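Local coordinates for protein Can2 (Sulfobacillus thermosulfidooxidans, PDB 7BDV) that binds cyclic tetra-adenylate and acts as a dual-specificity nuclease that potentiates type III CRISPR defence, at residues 183-188 and 204-209; 247-252 and 354-359. All coordinates share one frame; numbering follows the deposited sequence.

Contact 1 of 2, residues 183-188 and 204-209; sequences NQLGRL and GELQDL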
loop_
_atom_site.group_PDB
_atom_site.type_symbol
_atom_site.label_atom_id
_atom_site.label_comp_id
_atom_site.label_asym_id
_atom_site.label_seq_id
_atom_site.Cartn_x
_atom_site.Cartn_y
_atom_site.Cartn_z
ATOM N N ASN A 183 -17.927 -14.206 24.485
ATOM C CA ASN A 183 -17.914 -13.101 25.474
ATOM C C ASN A 183 -16.951 -13.435 26.621
ATOM O O ASN A 183 -16.201 -12.550 27.011
ATOM C CB ASN A 183 -19.328 -12.792 25.966
ATOM C CG ASN A 183 -20.209 -12.238 24.865
ATOM O OD1 ASN A 183 -19.718 -11.648 23.905
ATOM N ND2 ASN A 183 -21.510 -12.427 24.983
ATOM N N GLN A 184 -16.970 -14.661 27.136
ATOM C CA GLN A 184 -16.144 -15.053 28.299
ATOM C C GLN A 184 -14.672 -14.954 27.894
ATOM O O GLN A 184 -13.867 -14.405 28.674
ATOM C CB GLN A 184 -16.505 -16.453 28.802
ATOM C CG GLN A 184 -17.934 -16.587 29.338
ATOM C CD GLN A 184 -19.007 -16.956 28.324
ATOM O OE1 GLN A 184 -18.947 -16.638 27.131
ATOM N NE2 GLN A 184 -20.061 -17.596 28.808
ATOM N N LEU A 185 -14.334 -15.465 26.716
ATOM C CA LEU A 185 -12.936 -15.523 26.203
ATOM C C LEU A 185 -12.463 -14.112 25.843
ATOM O O LEU A 185 -11.313 -13.779 26.151
ATOM C CB LEU A 185 -12.868 -16.473 25.007
ATOM C CG LEU A 185 -12.767 -17.952 25.365
ATOM C CD1 LEU A 185 -12.677 -18.802 24.111
ATOM C CD2 LEU A 185 -11.574 -18.236 26.282
ATOM N N GLY A 186 -13.340 -13.307 25.236
ATOM C CA GLY A 186 -13.072 -11.896 24.929
ATOM C C GLY A 186 -12.735 -11.120 26.179
ATOM O O GLY A 186 -11.690 -10.424 26.187
ATOM N N ARG A 187 -13.565 -11.271 27.208
ATOM C CA ARG A 187 -13.426 -10.627 28.538
ATOM C C ARG A 187 -12.095 -11.057 29.170
ATOM O O ARG A 187 -11.397 -10.164 29.673
ATOM C CB ARG A 187 -14.619 -11.008 29.423
ATOM C CG ARG A 187 -14.585 -10.410 30.820
ATOM C CD ARG A 187 -15.792 -10.756 31.667
ATOM N NE ARG A 187 -15.512 -10.306 33.030
ATOM C CZ ARG A 187 -14.943 -11.041 33.978
ATOM N NH1 ARG A 187 -14.630 -12.301 33.766
ATOM N NH2 ARG A 187 -14.695 -10.521 35.160
ATOM N N LEU A 188 -11.764 -12.348 29.169
ATOM C CA LEU A 188 -10.484 -12.828 29.755
ATOM C C LEU A 188 -9.304 -12.256 28.962
ATOM O O LEU A 188 -8.300 -11.934 29.599
ATOM C CB LEU A 188 -10.462 -14.359 29.766
ATOM C CG LEU A 188 -11.443 -15.011 30.725
ATOM C CD1 LEU A 188 -11.368 -16.535 30.618
ATOM C CD2 LEU A 188 -11.164 -14.567 32.146
ATOM N N GLY A 204 -18.838 -22.774 35.731
ATOM C CA GLY A 204 -19.232 -23.340 34.422
ATOM C C GLY A 204 -18.133 -24.184 33.813
ATOM O O GLY A 204 -17.064 -24.302 34.436
ATOM N N GLU A 205 -18.381 -24.739 32.624
ATOM C CA GLU A 205 -17.411 -25.556 31.840
ATOM C C GLU A 205 -16.076 -24.808 31.713
ATOM O O GLU A 205 -15.015 -25.465 31.878
ATOM C CB GLU A 205 -17.950 -25.882 30.448
ATOM N N LEU A 206 -16.108 -23.489 31.451
ATOM C CA LEU A 206 -14.886 -22.709 31.116
ATOM C C LEU A 206 -13.998 -22.607 32.363
ATOM O O LEU A 206 -12.776 -22.841 32.238
ATOM C CB LEU A 206 -15.260 -21.334 30.557
ATOM C CG LEU A 206 -14.076 -20.462 30.120
ATOM C CD1 LEU A 206 -13.136 -21.227 29.195
ATOM C CD2 LEU A 206 -14.550 -19.200 29.432
ATOM N N GLN A 207 -14.582 -22.283 33.512
ATOM C CA GLN A 207 -13.860 -22.163 34.807
ATOM C C GLN A 207 -13.210 -23.505 35.175
ATOM O O GLN A 207 -12.023 -23.489 35.566
ATOM C CB GLN A 207 -14.786 -21.716 35.935
ATOM C CG GLN A 207 -14.011 -21.336 37.185
ATOM C CD GLN A 207 -14.836 -21.413 38.443
ATOM O OE1 GLN A 207 -14.610 -22.277 39.290
ATOM N NE2 GLN A 207 -15.790 -20.497 38.565
ATOM N N ASP A 208 -13.963 -24.605 35.064
ATOM C CA ASP A 208 -13.476 -25.990 35.320
ATOM C C ASP A 208 -12.269 -26.262 34.428
ATOM O O ASP A 208 -11.242 -26.754 34.950
ATOM C CB ASP A 208 -14.545 -27.055 35.049
ATOM C CG ASP A 208 -15.772 -26.995 35.948
ATOM O OD1 ASP A 208 -15.696 -26.356 37.026
ATOM O OD2 ASP A 208 -16.805 -27.583 35.558
ATOM N N LEU A 209 -12.397 -25.941 33.134
ATOM C CA LEU A 209 -11.346 -26.200 32.118
ATOM C C LEU A 209 -10.053 -25.456 32.499
ATOM O O LEU A 209 -8.979 -26.084 32.497
ATOM C CB LEU A 209 -11.876 -25.760 30.750
ATOM C CG LEU A 209 -10.958 -25.994 29.552
ATOM C CD1 LEU A 209 -10.467 -27.438 29.491
ATOM C CD2 LEU A 209 -11.689 -25.622 28.266
#
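L206 meets Q184 and L188 with its methyl CD2 and borders L185 with both methyls, so the whole contact between 183-188 and 204-209 rests on one leucine set against one face of another helix. G204 is the N-cap of helix 205-212, and its carbonyl O accepts the first turn's bond from D208 N (3.2 Å). Two residues on, L206 points toward helix 182-193. There the leucine holds CG anti to its own nitrogen (chi1 -178°), and the side chain reaches across between the helices. CD2 presses on Q184 CB at 3.4 Å, the closest approach; it lies looser against L188 CD1, 4.3 Å off. L185 CD2 is about equally near L206 CD2 (4.4 Å) and L206 CD1 (4.5 Å). On Q184, CB is nearest and CG follows; the chain then bends at chi2 (89°), and its amide leads away from L206. Contact is therefore purely apolar, without a hydrogen bond across. Q207 takes no part, and its NE2 makes weak hydrogen bonds to the carbonyls of L201 and Q202. L209 lies against W181 and L173. The short segment axes approach to 11.9 Å at an angle of 48°, a wide spacing spanned by L206. Helix 168-176 adds F174, which touches both L185 and L206, while long helix 231-254 backs helix 182-193 through W241 on L185 and I237 on L188.

Contact 2 of 2, residues 247-252 and 354-359; sequences YSLLRQ and SQLHHQ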
loop_
_atom_site.group_PDB
_atom_site.type_symbol
_atom_site.label_atom_id
_atom_site.label_comp_id
_atom_site.label_asym_id
_atom_site.label_seq_id
_atom_site.Cartn_x
_atom_site.Cartn_y
_atom_site.Cartn_z
ATOM N N TYR A 247 -1.491 -21.197 13.699
ATOM C CA TYR A 247 -0.187 -21.807 13.328
ATOM C C TYR A 247 -0.375 -23.312 13.143
ATOM O O TYR A 247 0.129 -23.879 12.183
ATOM C CB TYR A 247 0.852 -21.501 14.411
ATOM C CG TYR A 247 2.236 -21.936 14.027
ATOM C CD1 TYR A 247 2.995 -21.129 13.202
ATOM C CD2 TYR A 247 2.792 -23.118 14.481
ATOM C CE1 TYR A 247 4.308 -21.459 12.884
ATOM C CE2 TYR A 247 4.075 -23.497 14.114
ATOM C CZ TYR A 247 4.835 -22.667 13.312
ATOM O OH TYR A 247 6.110 -23.024 12.964
ATOM N N SER A 248 -1.171 -23.951 14.004
ATOM C CA SER A 248 -1.449 -25.416 13.964
ATOM C C SER A 248 -2.289 -25.781 12.727
ATOM O O SER A 248 -2.040 -26.851 12.141
ATOM C CB SER A 248 -2.045 -25.912 15.268
ATOM O OG SER A 248 -3.386 -25.510 15.427
ATOM N N LEU A 249 -3.221 -24.934 12.280
ATOM C CA LEU A 249 -3.921 -25.166 10.977
ATOM C C LEU A 249 -2.866 -25.146 9.841
ATOM O O LEU A 249 -2.967 -25.950 8.878
ATOM C CB LEU A 249 -5.002 -24.098 10.732
ATOM C CG LEU A 249 -6.246 -24.172 11.629
ATOM C CD1 LEU A 249 -7.315 -23.170 11.200
ATOM C CD2 LEU A 249 -6.881 -25.535 11.560
ATOM N N LEU A 250 -1.876 -24.258 9.908
ATOM C CA LEU A 250 -0.863 -24.140 8.820
ATOM C C LEU A 250 0.071 -25.364 8.840
ATOM O O LEU A 250 0.473 -25.800 7.750
ATOM C CB LEU A 250 -0.125 -22.809 8.929
ATOM C CG LEU A 250 -1.025 -21.604 8.638
ATOM C CD1 LEU A 250 -0.361 -20.317 9.040
ATOM C CD2 LEU A 250 -1.453 -21.563 7.179
ATOM N N ARG A 251 0.350 -25.939 10.003
ATOM C CA ARG A 251 1.117 -27.212 10.114
ATOM C C ARG A 251 0.303 -28.361 9.503
ATOM O O ARG A 251 0.867 -29.148 8.751
ATOM C CB ARG A 251 1.448 -27.514 11.570
ATOM C CG ARG A 251 2.464 -26.554 12.174
ATOM C CD ARG A 251 3.008 -27.111 13.477
ATOM N NE ARG A 251 3.754 -28.351 13.276
ATOM N N GLN A 252 -1.009 -28.455 9.775
ATOM C CA GLN A 252 -1.880 -29.461 9.126
ATOM C C GLN A 252 -1.804 -29.285 7.617
ATOM O O GLN A 252 -1.502 -30.312 6.899
ATOM C CB GLN A 252 -3.356 -29.354 9.556
ATOM C CG GLN A 252 -3.628 -29.745 10.992
ATOM C CD GLN A 252 -5.113 -29.650 11.278
ATOM O OE1 GLN A 252 -5.950 -30.037 10.453
ATOM N NE2 GLN A 252 -5.438 -29.081 12.423
ATOM N N SER A 354 -14.246 -21.700 12.960
ATOM C CA SER A 354 -14.827 -22.893 12.284
ATOM C C SER A 354 -14.512 -22.896 10.786
ATOM O O SER A 354 -14.366 -24.012 10.238
ATOM C CB SER A 354 -16.325 -22.977 12.495
ATOM O OG SER A 354 -16.968 -21.979 11.715
ATOM N N GLN A 355 -14.434 -21.739 10.133
ATOM C CA GLN A 355 -14.247 -21.610 8.666
ATOM C C GLN A 355 -12.759 -21.401 8.299
ATOM O O GLN A 355 -12.463 -21.332 7.094
ATOM C CB GLN A 355 -14.984 -20.402 8.102
ATOM C CG GLN A 355 -16.441 -20.319 8.527
ATOM C CD GLN A 355 -17.181 -21.554 8.110
ATOM O OE1 GLN A 355 -17.362 -21.809 6.926
ATOM N NE2 GLN A 355 -17.653 -22.308 9.086
ATOM N N LEU A 356 -11.867 -21.259 9.252
ATOM C CA LEU A 356 -10.512 -20.732 8.954
ATOM C C LEU A 356 -9.764 -21.689 8.029
ATOM O O LEU A 356 -9.160 -21.207 7.047
ATOM C CB LEU A 356 -9.744 -20.491 10.257
ATOM C CG LEU A 356 -8.385 -19.800 10.089
ATOM C CD1 LEU A 356 -8.512 -18.437 9.410
ATOM C CD2 LEU A 356 -7.705 -19.665 11.411
ATOM N N HIS A 357 -9.823 -22.991 8.280
ATOM C CA HIS A 357 -9.040 -23.982 7.487
ATOM C C HIS A 357 -9.417 -23.803 6.032
ATOM O O HIS A 357 -8.545 -23.630 5.194
ATOM C CB HIS A 357 -9.278 -25.439 7.923
ATOM C CG HIS A 357 -8.476 -26.409 7.105
ATOM N ND1 HIS A 357 -8.950 -26.911 5.884
ATOM C CD2 HIS A 357 -7.211 -26.884 7.251
ATOM C CE1 HIS A 357 -8.040 -27.716 5.369
ATOM N NE2 HIS A 357 -6.957 -27.712 6.175
ATOM N N HIS A 358 -10.714 -23.816 5.749
ATOM C CA HIS A 358 -11.232 -23.676 4.376
ATOM C C HIS A 358 -10.796 -22.343 3.762
ATOM O O HIS A 358 -10.427 -22.336 2.539
ATOM C CB HIS A 358 -12.757 -23.825 4.377
ATOM C CG HIS A 358 -13.306 -23.692 3.016
ATOM N ND1 HIS A 358 -13.901 -22.524 2.587
ATOM C CD2 HIS A 358 -13.330 -24.574 1.985
ATOM C CE1 HIS A 358 -14.295 -22.690 1.334
ATOM N NE2 HIS A 358 -13.969 -23.959 0.938
ATOM N N GLN A 359 -10.849 -21.261 4.538
ATOM C CA GLN A 359 -10.467 -19.901 4.092
ATOM C C GLN A 359 -8.955 -19.837 3.822
ATOM O O GLN A 359 -8.558 -19.212 2.873
ATOM C CB GLN A 359 -10.926 -18.869 5.125
ATOM C CG GLN A 359 -12.439 -18.729 5.140
ATOM C CD GLN A 359 -12.903 -17.589 5.997
ATOM O OE1 GLN A 359 -12.792 -17.616 7.218
ATOM N NE2 GLN A 359 -13.492 -16.605 5.341
#
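L249 of helix 231-254 packs on L356 and H357, joining that helix to the C-terminal helix 356-365, both within the endonuclease region, whose family belongs to the PD-(D/E)XK nuclease clan. The innermost pair is leucine on leucine, two side chains that meet at a slant. Methyl CD1 of L249 meets L356 CD2 at 3.5 Å and stands 3.7 Å from L356 CB, so it lies along the base and one branch of that side chain. The same methyl comes within 3.9 Å of the backbone N of H357, and the other branch, L249 CD2, is 4.4 Å from H357 CB. The first torsions differ: L249 places CG anti to its carbonyl carbon (chi1 -70°), L356 anti to its nitrogen (chi1 -174°). Backbones come near here, with 6.3 Å between L249 CA and H357 CA. In the next shell, L360 touches L249 one turn beyond L356, while V246 meets L356 and I253 meets H357. Beside L249, L250 lies against V279 and F281 of strand 279-283 and L262 of strand 262-269, seating helix 231-254 on the sheet. Q359 anchors the C-terminal helix to S350, its OE1 hydrogen-bonded to the serine OG. At the exposed start of 354-359, Q355 NE2 donates in its amide plane to S354 OG, 2.7 Å away and nearly straight at 166°.

The contacts come in series: 183-188 and 204-209 meet before the chain enters helix 231-254, on which contact 2 opens. Their centres are 23 Å apart, the nearest atoms about 12 Å, and they do not touch. Helix 231-254 connects them: its early residues I237 and W241 back the leucines of contact 1, and its later turns supply L249 to contact 2. The segments of contact 1 are 16 residues apart at their closest ends; contact 2 brings the C-terminal helix back across 102 residues. Helix 231-254 therefore runs from the helices around contact 1 to the C-terminal helix of contact 2, both sites being remote from the bound cyclic nucleotide, about 38 Å and 20 Å at nearest atoms.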